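Local coordinates for Pbp related beta-lactamase (Pyrococcus abyssi, PDB 2QMI) that acts as a self-compartmentalizing peptidase of the penicillin-binding-protein and beta-lactamase family, assembled as an octamer, at the interface of chains A and B. Coordinates in Å, arbitrary orientation; residue numbers count along the deposited sequence, not the author numbering. Chains: chain A/B, Pbp related beta-lactamase.

The interface of chains A and B. Residues chain A 419-420, 424, 440; chain B 276, 386.
The six-membered ring of B:Trp276 pushes its far corner under A:Met424, giving this patch between chains A and B its apolar centre. The thioether SD of A:Met424 lies 3.4 Å from ring carbon CZ3 of B:Trp276, above the ring plane but beyond its rim, so sulfur meets a corner rather than the middle of the face. With CG anti to the backbone N (chi1 -170°), the methionine reaches out from strand 422-431 nearly extended as far as the sulfur and bends only there. A:Ser419, ending the neighbouring strand 412-419, meets the edge of the ring: its CB lies in the indole plane, 3.9 Å from CZ3 of B:Trp276.

On the face that the sulfur overhangs, the carboxylate of A:Glu440, from the turn between strands 434-439 and 442-446, comes down with OE2 3.3 Å from CZ2 of B:Trp276 and displaced toward the rim. Carboxylate and indole planes are 67° apart, making this a tip-on-face approach rather than a stack. Although OE2 of A:Glu440 is 3.6 Å from the indole nitrogen NE1, it sits above the ring, off the in-plane N-H direction. A negative charge over the pi face would gain little from the ring, though the nearby positive N-H edge may offset part of the cost.

Farther out, A:Asn420, in the turn joining strands 412-419 and 422-431, presents its backbone to B:Asp386, itself in the turn between strands 378-384 and 387-392. Carboxylate oxygen OD2 of B:Asp386 stands 2.7 Å from the amide N of A:Asn420, yet the N-H points well to one side of it, so this is not a hydrogen bond.

The patch exemplifies how an inserted aromatic ring can join domains across subunits: B:Trp276 links chain B's beta-lactamase-like region to strands and turns of chain A's octamerisation domain, while A:Asn420 and B:Asp386 bring the two octamerisation domains together. Repeated by two-fold symmetry, it likely contributes to an octamer that would enclose its own active sites.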
loop_
_atom_site.group_PDB
_atom_site.type_symbol
_atom_site.label_atom_id
_atom_site.label_comp_id
_atom_site.label_asym_id
_atom_site.label_seq_id
_atom_site.Cartn_x
_atom_site.Cartn_y
_atom_site.Cartn_z
ATOM N N SER A 419 1.154 33.912 -18.179
ATOM C CA SER A 419 0.662 34.712 -17.055
ATOM C C SER A 419 -0.568 35.491 -17.494
ATOM O O SER A 419 -0.457 36.425 -18.293
ATOM C CB SER A 419 1.714 35.729 -16.625
ATOM O OG SER A 419 1.782 36.796 -17.573
ATOM N N ASN A 420 -1.727 35.123 -16.962
ATOM C CA ASN A 420 -2.986 35.788 -17.300
ATOM C C ASN A 420 -3.156 36.085 -18.797
ATOM O O ASN A 420 -4.098 36.782 -19.183
ATOM C CB ASN A 420 -3.123 37.090 -16.501
ATOM C CG ASN A 420 -4.573 37.549 -16.366
ATOM O OD1 ASN A 420 -5.255 37.847 -17.361
ATOM N ND2 ASN A 420 -5.053 37.612 -15.122
ATOM N N MET A 424 5.496 35.699 -19.230
ATOM C CA MET A 424 6.249 36.109 -18.048
ATOM C C MET A 424 7.585 35.352 -18.122
ATOM O O MET A 424 7.603 34.146 -18.371
ATOM C CB MET A 424 5.463 35.726 -16.790
ATOM C CG MET A 424 6.013 36.297 -15.505
ATOM S SD MET A 424 4.864 36.072 -14.113
ATOM C CE MET A 424 5.298 34.352 -13.599
ATOM N N GLU A 440 10.186 36.220 -11.725
ATOM C CA GLU A 440 9.245 37.224 -11.248
ATOM C C GLU A 440 9.825 37.938 -10.025
ATOM O O GLU A 440 10.808 38.671 -10.148
ATOM C CB GLU A 440 7.881 36.611 -10.911
ATOM C CG GLU A 440 6.833 37.683 -10.578
ATOM C CD GLU A 440 6.068 37.393 -9.292
ATOM O OE1 GLU A 440 6.669 36.822 -8.355
ATOM O OE2 GLU A 440 4.871 37.749 -9.217
ATOM N N TRP B 276 2.994 41.972 -13.773
ATOM C CA TRP B 276 1.589 41.567 -13.716
ATOM C C TRP B 276 0.713 42.372 -14.688
ATOM O O TRP B 276 -0.299 42.956 -14.290
ATOM C CB TRP B 276 1.075 41.747 -12.285
ATOM C CG TRP B 276 1.413 40.607 -11.372
ATOM C CD1 TRP B 276 1.480 40.644 -10.006
ATOM C CD2 TRP B 276 1.596 39.229 -11.744
ATOM N NE1 TRP B 276 1.678 39.375 -9.502
ATOM C CE2 TRP B 276 1.751 38.488 -10.545
ATOM C CE3 TRP B 276 1.632 38.548 -12.973
ATOM C CZ2 TRP B 276 1.943 37.100 -10.537
ATOM C CZ3 TRP B 276 1.823 37.164 -12.967
ATOM C CH2 TRP B 276 1.973 36.455 -11.755
ATOM N N ASP B 386 -3.454 29.001 -17.259
ATOM C CA ASP B 386 -3.429 29.470 -18.643
ATOM C C ASP B 386 -2.951 28.391 -19.606
ATOM O O ASP B 386 -3.186 28.478 -20.804
ATOM C CB ASP B 386 -2.494 30.678 -18.786
ATOM C CG ASP B 386 -3.070 31.943 -18.175
ATOM O OD1 ASP B 386 -4.209 32.309 -18.546
ATOM O OD2 ASP B 386 -2.389 32.573 -17.328
#